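L-ornithine N(5)-monooxygenase (Pseudomonas aeruginosa, PDB 3S5W) catalyses the FAD- and NADPH-dependent hydroxylation of L-ornithine to N(5)-hydroxy-L-ornithine, the first step in building the hydroxamate siderophore pyoverdin. Local coordinates at residues His31-Val36 / Val61-Lys66; Leu45-Gln50 / Ser138-Gln143. All blocks are in the same frame, centred on the assembly; numbering follows the deposited sequence.

Contact 1. Residues His31-Val36 / Val61-Lys66. With FAD (flavin-adenine dinucleotide), chain C.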
ATOM      1  N   HIS A  31      27.517   0.977  -6.031  1.00 40.94           N
ATOM      2  CA  HIS A  31      26.518  -0.100  -6.134  1.00 38.79           C
ATOM      3  C   HIS A  31      25.940  -0.158  -7.526  1.00 36.88           C
ATOM      4  O   HIS A  31      25.947   0.835  -8.255  1.00 36.29           O
ATOM      5  CB  HIS A  31      25.424   0.071  -5.070  1.00 38.58           C
ATOM      6  CG  HIS A  31      25.964   0.114  -3.671  1.00 39.87           C
ATOM      7  ND1 HIS A  31      26.312  -1.023  -2.974  1.00 42.25           N
ATOM      8  CD2 HIS A  31      26.263   1.159  -2.861  1.00 40.83           C
ATOM      9  CE1 HIS A  31      26.786  -0.683  -1.788  1.00 43.04           C
ATOM     10  NE2 HIS A  31      26.757   0.636  -1.690  1.00 42.72           N
ATOM     11  N   ASP A  32      25.454  -1.339  -7.906  1.00 35.66           N
ATOM     12  CA  ASP A  32      24.744  -1.502  -9.166  1.00 34.56           C
ATOM     13  C   ASP A  32      23.300  -0.991  -9.052  1.00 33.57           C
ATOM     14  O   ASP A  32      22.793  -0.354  -9.974  1.00 32.83           O
ATOM     15  CB  ASP A  32      24.778  -2.974  -9.623  1.00 34.99           C
ATOM     16  CG  ASP A  32      26.169  -3.404 -10.099  1.00 37.21           C
ATOM     17  OD1 ASP A  32      26.723  -2.713 -10.982  1.00 37.99           O
ATOM     18  OD2 ASP A  32      26.694  -4.428  -9.609  1.00 36.77           O
ATOM     19  N   LEU A  33      22.664  -1.275  -7.910  1.00 31.86           N
ATOM     20  CA  LEU A  33      21.281  -0.873  -7.664  1.00 30.25           C
ATOM     21  C   LEU A  33      21.088  -0.529  -6.216  1.00 28.80           C
ATOM     22  O   LEU A  33      21.513  -1.272  -5.319  1.00 29.13           O
ATOM     23  CB  LEU A  33      20.298  -2.013  -8.033  1.00 30.22           C
ATOM     24  CG  LEU A  33      18.791  -1.706  -7.873  1.00 30.09           C
ATOM     25  CD1 LEU A  33      18.272  -0.735  -8.977  1.00 30.23           C
ATOM     26  CD2 LEU A  33      17.981  -3.021  -7.824  1.00 31.11           C
ATOM     27  N   ILE A  34      20.419   0.584  -5.979  1.00 27.89           N
ATOM     28  CA  ILE A  34      19.874   0.846  -4.664  1.00 27.57           C
ATOM     29  C   ILE A  34      18.355   0.996  -4.801  1.00 27.64           C
ATOM     30  O   ILE A  34      17.884   1.613  -5.741  1.00 26.63           O
ATOM     31  CB  ILE A  34      20.507   2.099  -3.990  1.00 27.90           C
ATOM     32  CG1 ILE A  34      22.019   1.897  -3.837  1.00 27.61           C
ATOM     33  CG2 ILE A  34      19.858   2.389  -2.601  1.00 27.47           C
ATOM     34  CD1 ILE A  34      22.725   3.092  -3.158  1.00 31.02           C
ATOM     35  N   GLY A  35      17.626   0.419  -3.843  1.00 27.68           N
ATOM     36  CA  GLY A  35      16.178   0.538  -3.796  1.00 26.86           C
ATOM     37  C   GLY A  35      15.714   1.346  -2.614  1.00 26.02           C
ATOM     38  O   GLY A  35      16.246   1.216  -1.516  1.00 26.87           O
ATOM     39  N   VAL A  36      14.724   2.197  -2.855  1.00 25.10           N
ATOM     40  CA  VAL A  36      14.048   2.902  -1.797  1.00 25.38           C
ATOM     41  C   VAL A  36      12.855   2.025  -1.391  1.00 25.19           C
ATOM     42  O   VAL A  36      11.902   1.854  -2.193  1.00 24.95           O
ATOM     43  CB  VAL A  36      13.540   4.265  -2.273  1.00 24.77           C
ATOM     44  CG1 VAL A  36      12.901   5.019  -1.112  1.00 25.97           C
ATOM     45  CG2 VAL A  36      14.671   5.069  -2.912  1.00 27.18           C
ATOM     46  N   VAL A  61      23.848  -4.966  -4.788  1.00 37.22           N
ATOM     47  CA  VAL A  61      22.506  -4.391  -4.566  1.00 35.86           C
ATOM     48  C   VAL A  61      22.205  -4.093  -3.084  1.00 33.91           C
ATOM     49  O   VAL A  61      22.558  -4.876  -2.207  1.00 33.84           O
ATOM     50  CB  VAL A  61      21.389  -5.306  -5.217  1.00 35.81           C
ATOM     51  CG1 VAL A  61      20.019  -4.722  -5.035  1.00 37.52           C
ATOM     52  CG2 VAL A  61      21.651  -5.515  -6.712  1.00 36.91           C
ATOM     53  N   LEU A  62      21.564  -2.956  -2.825  1.00 31.99           N
ATOM     54  CA  LEU A  62      21.036  -2.621  -1.495  1.00 31.44           C
ATOM     55  C   LEU A  62      19.582  -2.152  -1.558  1.00 30.03           C
ATOM     56  O   LEU A  62      19.205  -1.389  -2.452  1.00 29.53           O
ATOM     57  CB  LEU A  62      21.838  -1.504  -0.820  1.00 31.82           C
ATOM     58  CG  LEU A  62      23.276  -1.738  -0.350  1.00 33.93           C
ATOM     59  CD1 LEU A  62      23.784  -0.432   0.266  1.00 36.28           C
ATOM     60  CD2 LEU A  62      23.345  -2.848   0.660  1.00 33.73           C
ATOM     61  N   PHE A  63      18.790  -2.572  -0.577  1.00 28.37           N
ATOM     62  CA  PHE A  63      17.440  -2.026  -0.426  1.00 27.14           C
ATOM     63  C   PHE A  63      17.326  -1.405   0.928  1.00 26.52           C
ATOM     64  O   PHE A  63      17.552  -2.082   1.917  1.00 27.70           O
ATOM     65  CB  PHE A  63      16.390  -3.130  -0.594  1.00 27.33           C
ATOM     66  CG  PHE A  63      16.418  -3.769  -1.939  1.00 26.38           C
ATOM     67  CD1 PHE A  63      15.739  -3.182  -3.025  1.00 25.74           C
ATOM     68  CD2 PHE A  63      17.142  -4.946  -2.143  1.00 26.28           C
ATOM     69  CE1 PHE A  63      15.796  -3.767  -4.279  1.00 26.10           C
ATOM     70  CE2 PHE A  63      17.171  -5.541  -3.387  1.00 26.37           C
ATOM     71  CZ  PHE A  63      16.511  -4.954  -4.457  1.00 25.02           C
ATOM     72  N   LEU A  64      16.987  -0.123   0.976  1.00 26.10           N
ATOM     73  CA  LEU A  64      16.899   0.625   2.228  1.00 27.31           C
ATOM     74  C   LEU A  64      15.457   0.787   2.674  1.00 27.10           C
ATOM     75  O   LEU A  64      14.606   1.173   1.865  1.00 28.24           O
ATOM     76  CB  LEU A  64      17.533   2.023   2.073  1.00 27.74           C
ATOM     77  CG  LEU A  64      18.921   2.175   1.422  1.00 31.88           C
ATOM     78  CD1 LEU A  64      19.433   3.617   1.597  1.00 33.79           C
ATOM     79  CD2 LEU A  64      19.948   1.171   1.900  1.00 34.22           C
ATOM     80  N   ASP A  65      15.167   0.473   3.930  1.00 26.20           N
ATOM     81  CA  ASP A  65      13.829   0.670   4.436  1.00 26.21           C
ATOM     82  C   ASP A  65      13.868   1.427   5.735  1.00 25.20           C
ATOM     83  O   ASP A  65      14.623   1.084   6.641  1.00 25.29           O
ATOM     84  CB  ASP A  65      13.074  -0.665   4.614  1.00 25.58           C
ATOM     85  CG  ASP A  65      11.553  -0.473   4.661  1.00 26.24           C
ATOM     86  OD1 ASP A  65      11.025   0.024   5.689  1.00 25.94           O
ATOM     87  OD2 ASP A  65      10.876  -0.802   3.659  1.00 26.15           O
ATOM     88  N   LYS A  66      13.015   2.428   5.820  1.00 24.69           N
ATOM     89  CA  LYS A  66      12.932   3.274   6.998  1.00 25.83           C
ATOM     90  C   LYS A  66      12.465   2.553   8.260  1.00 25.98           C
ATOM     91  O   LYS A  66      12.729   3.030   9.356  1.00 25.29           O
ATOM     92  CB  LYS A  66      12.122   4.543   6.730  1.00 25.60           C
ATOM     93  CG  LYS A  66      10.632   4.342   6.515  1.00 28.42           C
ATOM     94  CD  LYS A  66       9.939   5.685   6.226  1.00 31.08           C
ATOM     95  CE  LYS A  66       8.428   5.499   6.132  1.00 34.70           C
ATOM     96  NZ  LYS A  66       7.750   6.814   5.913  1.00 32.66           N
TER
HETATM   97  PA  FAD C 450       4.857  -0.943   0.578  1.00 23.63           P
HETATM   98  O1A FAD C 450       4.025   0.208   1.001  1.00 19.77           O
HETATM   99  O2A FAD C 450       4.383  -2.319   1.077  1.00 19.53           O
HETATM  100  O5B FAD C 450       6.385  -0.734   1.092  1.00 23.66           O
HETATM  101  C5B FAD C 450       6.993   0.528   0.952  1.00 21.39           C
HETATM  102  C4B FAD C 450       8.187   0.483   1.890  1.00 23.22           C
HETATM  103  O4B FAD C 450       8.914   1.666   1.698  1.00 26.67           O
HETATM  104  C3B FAD C 450       7.732   0.483   3.346  1.00 23.62           C
HETATM  105  O3B FAD C 450       8.243  -0.657   4.008  1.00 24.22           O
HETATM  106  C2B FAD C 450       8.294   1.788   3.925  1.00 24.49           C
HETATM  107  O2B FAD C 450       8.858   1.608   5.219  1.00 27.34           O
HETATM  108  C1B FAD C 450       9.393   2.111   2.958  1.00 25.52           C
HETATM  109  N9A FAD C 450       9.671   3.530   2.764  1.00 27.25           N
HETATM  110  C8A FAD C 450       8.778   4.548   2.444  1.00 30.44           C
HETATM  111  N7A FAD C 450       9.504   5.694   2.282  1.00 29.15           N
HETATM  112  C5A FAD C 450      10.818   5.395   2.468  1.00 28.77           C
HETATM  113  C6A FAD C 450      11.972   6.176   2.420  1.00 30.58           C
HETATM  114  N6A FAD C 450      11.936   7.418   1.910  1.00 28.73           N
HETATM  115  N1A FAD C 450      13.195   5.560   2.676  1.00 28.54           N
HETATM  116  C2A FAD C 450      13.302   4.212   2.955  1.00 27.82           C
HETATM  117  N3A FAD C 450      12.153   3.431   3.001  1.00 25.41           N
HETATM  118  C4A FAD C 450      10.937   4.028   2.762  1.00 28.24           C
HETATM  119  N1  FAD C 450      -2.570  -5.524  -1.815  1.00 22.48           N
HETATM  120  C2  FAD C 450      -3.027  -6.788  -2.165  1.00 25.26           C
HETATM  121  O2  FAD C 450      -2.766  -7.256  -3.261  1.00 23.60           O
HETATM  122  N3  FAD C 450      -3.784  -7.532  -1.284  1.00 25.57           N
HETATM  123  C4  FAD C 450      -4.095  -7.057  -0.034  1.00 28.10           C
HETATM  124  O4  FAD C 450      -4.740  -7.781   0.743  1.00 26.10           O
HETATM  125  C4X FAD C 450      -3.649  -5.770   0.324  1.00 25.20           C
HETATM  126  N5  FAD C 450      -3.963  -5.251   1.572  1.00 26.11           N
HETATM  127  C5X FAD C 450      -3.534  -3.980   1.918  1.00 27.52           C
HETATM  128  C6  FAD C 450      -3.860  -3.468   3.183  1.00 29.83           C
HETATM  129  C7  FAD C 450      -3.445  -2.198   3.560  1.00 29.86           C
HETATM  130  C7M FAD C 450      -3.842  -1.711   4.931  1.00 32.40           C
HETATM  131  C8  FAD C 450      -2.725  -1.424   2.657  1.00 28.19           C
HETATM  132  C8M FAD C 450      -2.242  -0.043   2.997  1.00 31.03           C
HETATM  133  C9  FAD C 450      -2.395  -1.921   1.401  1.00 26.97           C
HETATM  134  C9A FAD C 450      -2.778  -3.214   1.019  1.00 26.84           C
HETATM  135  N10 FAD C 450      -2.459  -3.732  -0.242  1.00 23.80           N
HETATM  136  C10 FAD C 450      -2.913  -5.000  -0.588  1.00 24.18           C
HETATM  137  C1' FAD C 450      -1.708  -2.939  -1.267  1.00 23.37           C
HETATM  138  C2' FAD C 450      -0.206  -2.761  -0.962  1.00 23.22           C
HETATM  139  O2' FAD C 450       0.131  -1.536  -1.621  1.00 24.65           O
HETATM  140  C3' FAD C 450       0.581  -3.917  -1.560  1.00 24.06           C
HETATM  141  O3' FAD C 450       0.140  -5.190  -1.047  1.00 23.72           O
HETATM  142  C4' FAD C 450       2.094  -3.805  -1.245  1.00 22.97           C
HETATM  143  O4' FAD C 450       2.265  -3.554   0.145  1.00 23.37           O
HETATM  144  C5' FAD C 450       2.862  -2.780  -2.120  1.00 23.29           C
HETATM  145  O5' FAD C 450       4.242  -3.056  -1.967  1.00 26.29           O
HETATM  146  P   FAD C 450       5.389  -1.922  -2.097  1.00 24.11           P
HETATM  147  O1P FAD C 450       6.671  -2.611  -1.699  1.00 22.80           O
HETATM  148  O2P FAD C 450       5.289  -1.356  -3.488  1.00 20.51           O
HETATM  149  O3P FAD C 450       4.962  -0.833  -1.012  1.00 21.18           O
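Strands 33-36 and 61-65 pair in parallel as the first and second strands of the beta-alpha-beta unit that opens the dinucleotide-binding fold; their segment axes approach to 4.6 Å at 16°. The register runs from L33 beside V61 to V36 beside L64. L62 uses both backbone polar groups on one strand: its N donates to L33 O at 3.0 Å, and its O accepts from G35 N at 2.8 Å. G35 O then takes L64 N, with a nearly straight N-H...O angle of 175°. On the face of L33, V61 and F63, L33 CD2 packs on V61 CG1 at 3.9 Å, and F63 CD1 lies 3.8 Å from G35 CA. On the other face I34 CG2 meets L64 CG. Toward the N-terminal end of the pair, L62 CD1 sits over one face of the H31 imidazole, 3.9 Å from its centroid, a CH-pi contact displaced toward the ring rim. L62 CG lies anti to the carbonyl carbon (chi1 -69°), and an extended chi2 carries CD1 there. At the C-terminal end, D65 binds both FAD ribose hydroxyls: OD1 accepts O2B and OD2 accepts O3B, each at 2.7 Å, an acid near the end of the second strand, as in other Rossmann-type FAD sites. Helix 40-56 covers the L33 and F63 face through L49 and A46, while strand 176-181 packs on I34, L62 and L64 through R179.

Contact 2. Residues Leu45-Gln50 / Ser138-Gln143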
ATOM      1  N   LEU A  45      11.515  -8.063  -6.290  1.00 22.60           N
ATOM      2  CA  LEU A  45      12.651  -7.715  -7.141  1.00 23.14           C
ATOM      3  C   LEU A  45      13.991  -8.383  -6.701  1.00 23.35           C
ATOM      4  O   LEU A  45      14.716  -8.903  -7.556  1.00 23.91           O
ATOM      5  CB  LEU A  45      12.800  -6.199  -7.232  1.00 23.13           C
ATOM      6  CG  LEU A  45      13.974  -5.680  -8.088  1.00 23.87           C
ATOM      7  CD1 LEU A  45      13.820  -6.166  -9.535  1.00 25.34           C
ATOM      8  CD2 LEU A  45      13.912  -4.166  -8.031  1.00 25.61           C
ATOM      9  N   ALA A  46      14.292  -8.394  -5.404  1.00 24.77           N
ATOM     10  CA  ALA A  46      15.492  -9.054  -4.868  1.00 25.62           C
ATOM     11  C   ALA A  46      15.511 -10.547  -5.241  1.00 26.43           C
ATOM     12  O   ALA A  46      16.572 -11.124  -5.605  1.00 25.52           O
ATOM     13  CB  ALA A  46      15.544  -8.900  -3.321  1.00 26.94           C
ATOM     14  N   ILE A  47      14.341 -11.180  -5.149  1.00 25.63           N
ATOM     15  CA  ILE A  47      14.207 -12.582  -5.569  1.00 25.71           C
ATOM     16  C   ILE A  47      14.504 -12.755  -7.056  1.00 26.41           C
ATOM     17  O   ILE A  47      15.261 -13.664  -7.452  1.00 25.63           O
ATOM     18  CB  ILE A  47      12.790 -13.151  -5.272  1.00 25.29           C
ATOM     19  CG1 ILE A  47      12.510 -13.123  -3.779  1.00 24.70           C
ATOM     20  CG2 ILE A  47      12.631 -14.561  -5.855  1.00 25.16           C
ATOM     21  CD1 ILE A  47      11.011 -13.306  -3.432  1.00 26.03           C
ATOM     22  N   ALA A  48      13.908 -11.905  -7.885  1.00 26.51           N
ATOM     23  CA  ALA A  48      14.079 -12.042  -9.328  1.00 28.43           C
ATOM     24  C   ALA A  48      15.550 -11.783  -9.737  1.00 29.26           C
ATOM     25  O   ALA A  48      16.087 -12.460 -10.641  1.00 29.65           O
ATOM     26  CB  ALA A  48      13.161 -11.114 -10.049  1.00 28.27           C
ATOM     27  N   LEU A  49      16.186 -10.836  -9.049  1.00 30.07           N
ATOM     28  CA  LEU A  49      17.633 -10.558  -9.239  1.00 31.58           C
ATOM     29  C   LEU A  49      18.479 -11.760  -8.882  1.00 32.20           C
ATOM     30  O   LEU A  49      19.378 -12.125  -9.650  1.00 32.83           O
ATOM     31  CB  LEU A  49      18.101  -9.331  -8.441  1.00 31.31           C
ATOM     32  CG  LEU A  49      17.567  -7.975  -8.892  1.00 33.06           C
ATOM     33  CD1 LEU A  49      17.855  -6.892  -7.850  1.00 31.03           C
ATOM     34  CD2 LEU A  49      18.067  -7.597 -10.269  1.00 33.18           C
ATOM     35  N   GLN A  50      18.174 -12.386  -7.742  1.00 32.08           N
ATOM     36  CA  GLN A  50      18.856 -13.614  -7.301  1.00 33.43           C
ATOM     37  C   GLN A  50      18.716 -14.790  -8.293  1.00 33.84           C
ATOM     38  O   GLN A  50      19.684 -15.556  -8.487  1.00 32.61           O
ATOM     39  CB  GLN A  50      18.431 -14.024  -5.879  1.00 32.83           C
ATOM     40  CG  GLN A  50      18.971 -15.385  -5.441  1.00 36.99           C
ATOM     41  CD  GLN A  50      18.604 -15.746  -4.018  1.00 41.18           C
ATOM     42  OE1 GLN A  50      19.411 -15.586  -3.099  1.00 45.79           O
ATOM     43  NE2 GLN A  50      17.383 -16.227  -3.821  1.00 39.82           N
ATOM     44  N   SER A 138      14.138 -12.033   5.291  1.00 28.04           N
ATOM     45  CA  SER A 138      15.243 -12.554   6.108  1.00 29.32           C
ATOM     46  C   SER A 138      16.257 -13.400   5.317  1.00 30.31           C
ATOM     47  O   SER A 138      17.307 -13.749   5.862  1.00 31.08           O
ATOM     48  CB  SER A 138      14.724 -13.367   7.314  1.00 29.78           C
ATOM     49  OG  SER A 138      14.395 -14.683   6.893  1.00 29.15           O
ATOM     50  N   HIS A 139      15.958 -13.743   4.058  1.00 30.15           N
ATOM     51  CA  HIS A 139      16.951 -14.385   3.170  1.00 30.46           C
ATOM     52  C   HIS A 139      17.815 -13.382   2.404  1.00 30.45           C
ATOM     53  O   HIS A 139      18.681 -13.783   1.615  1.00 29.50           O
ATOM     54  CB  HIS A 139      16.280 -15.340   2.175  1.00 31.41           C
ATOM     55  CG  HIS A 139      15.660 -16.532   2.824  1.00 33.02           C
ATOM     56  ND1 HIS A 139      14.442 -16.477   3.466  1.00 36.70           N
ATOM     57  CD2 HIS A 139      16.104 -17.806   2.955  1.00 36.54           C
ATOM     58  CE1 HIS A 139      14.163 -17.667   3.969  1.00 38.40           C
ATOM     59  NE2 HIS A 139      15.151 -18.493   3.663  1.00 38.69           N
ATOM     60  N   PHE A 140      17.581 -12.084   2.635  1.00 30.01           N
ATOM     61  CA  PHE A 140      18.254 -11.016   1.862  1.00 30.83           C
ATOM     62  C   PHE A 140      18.957 -10.005   2.772  1.00 31.54           C
ATOM     63  O   PHE A 140      19.105  -8.824   2.428  1.00 31.61           O
ATOM     64  CB  PHE A 140      17.271 -10.345   0.870  1.00 29.64           C
ATOM     65  CG  PHE A 140      16.770 -11.289  -0.157  1.00 28.94           C
ATOM     66  CD1 PHE A 140      15.645 -12.077   0.097  1.00 27.77           C
ATOM     67  CD2 PHE A 140      17.450 -11.451  -1.356  1.00 27.46           C
ATOM     68  CE1 PHE A 140      15.205 -13.026  -0.839  1.00 26.13           C
ATOM     69  CE2 PHE A 140      17.011 -12.384  -2.291  1.00 26.12           C
ATOM     70  CZ  PHE A 140      15.883 -13.158  -2.033  1.00 28.33           C
ATOM     71  N   GLN A 141      19.386 -10.502   3.933  1.00 33.64           N
ATOM     72  CA  GLN A 141      20.045  -9.712   4.965  1.00 35.55           C
ATOM     73  C   GLN A 141      21.306  -8.997   4.472  1.00 36.03           C
ATOM     74  O   GLN A 141      21.597  -7.895   4.933  1.00 36.85           O
ATOM     75  CB  GLN A 141      20.350 -10.566   6.183  1.00 35.97           C
ATOM     76  CG  GLN A 141      19.121 -10.842   7.059  1.00 39.97           C
ATOM     77  CD  GLN A 141      19.388 -11.863   8.170  1.00 44.77           C
ATOM     78  OE1 GLN A 141      18.675 -12.868   8.299  1.00 46.48           O
ATOM     79  NE2 GLN A 141      20.412 -11.606   8.978  1.00 43.86           N
ATOM     80  N   GLU A 142      22.025  -9.602   3.531  1.00 36.42           N
ATOM     81  CA  GLU A 142      23.212  -8.953   2.951  1.00 37.68           C
ATOM     82  C   GLU A 142      22.860  -7.763   2.073  1.00 36.52           C
ATOM     83  O   GLU A 142      23.678  -6.852   1.902  1.00 35.58           O
ATOM     84  CB  GLU A 142      24.094  -9.941   2.183  1.00 38.48           C
ATOM     85  CG  GLU A 142      24.951 -10.819   3.118  1.00 44.93           C
ATOM     86  CD  GLU A 142      25.924 -11.733   2.376  1.00 52.79           C
ATOM     87  OE1 GLU A 142      25.608 -12.168   1.239  1.00 55.70           O
ATOM     88  OE2 GLU A 142      27.004 -12.031   2.946  1.00 56.27           O
ATOM     89  N   GLN A 143      21.631  -7.758   1.556  1.00 34.74           N
ATOM     90  CA  GLN A 143      21.169  -6.695   0.685  1.00 34.25           C
ATOM     91  C   GLN A 143      20.256  -5.673   1.350  1.00 33.11           C
ATOM     92  O   GLN A 143      20.047  -4.602   0.818  1.00 34.98           O
ATOM     93  CB  GLN A 143      20.502  -7.273  -0.560  1.00 34.75           C
ATOM     94  CG  GLN A 143      21.484  -8.052  -1.431  1.00 36.98           C
ATOM     95  CD  GLN A 143      20.867  -8.663  -2.644  1.00 42.24           C
ATOM     96  OE1 GLN A 143      19.660  -8.932  -2.692  1.00 44.02           O
ATOM     97  NE2 GLN A 143      21.699  -8.900  -3.656  1.00 41.46           N
TER
HETATM   98  O   HOH W   1      19.032 -10.427  -4.921  1.00 34.96           O
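F140, in the loop after helix 126-137, presses its ring against the turn of helix 40-56 formed by A46, I47 and Q50. From CB, the first torsion sets CG anti to the carbonyl carbon (chi1 -63°), directing the ring at the helix. CG and CD2 lie beneath A46 CB, with CD2 at 3.7 Å; the methyl stands over one ring face, 25° off the normal, in a CH-pi contact. CE2 comes 3.6 Å from A46 O. On the far rim CE1 and CZ meet I47 CG1, the two side chains crossing at about a right angle, and CZ lies 3.9 Å from Q50 NE2. The Q50 amide is inclined 38° to the ring, and its NE2 is hydrogen-bonded to Y101 OH. Beside the ring, a water donates to A46 O at 2.6 Å and to Q143 OE1 at 2.8 Å, so it joins the helix carbonyl to the side-chain amide of Q143. A46 O also accepts Q50 N within the helix. No direct hydrogen bond spans the two segments, so between them the contact is mainly apolar, centred on the F140 ring, with a water bridging A46 O and Q143 OE1.

From the N terminus, strand 30-36 leads into helix 40-56 and then strand 61-65. Contact 1 closes this short loop, its nearest ends 25 residues apart, as a beta-alpha-beta crossover. Contact 2 closes a longer one, its nearest ends 88 residues apart, by bringing loop 138-143 back to the helix. Because segment 45-50 lies inside the first loop and segment 138-143 beyond it, the two closures cross rather than nest. Their centres are 11 Å apart and they meet directly: F63 N lies 2.8 Å from Q143 O, a probable hydrogen bond, and F63 CE2 packs on A46 CB. Strand 144-146, following the loop, then joins the sheet beside strand 61-65.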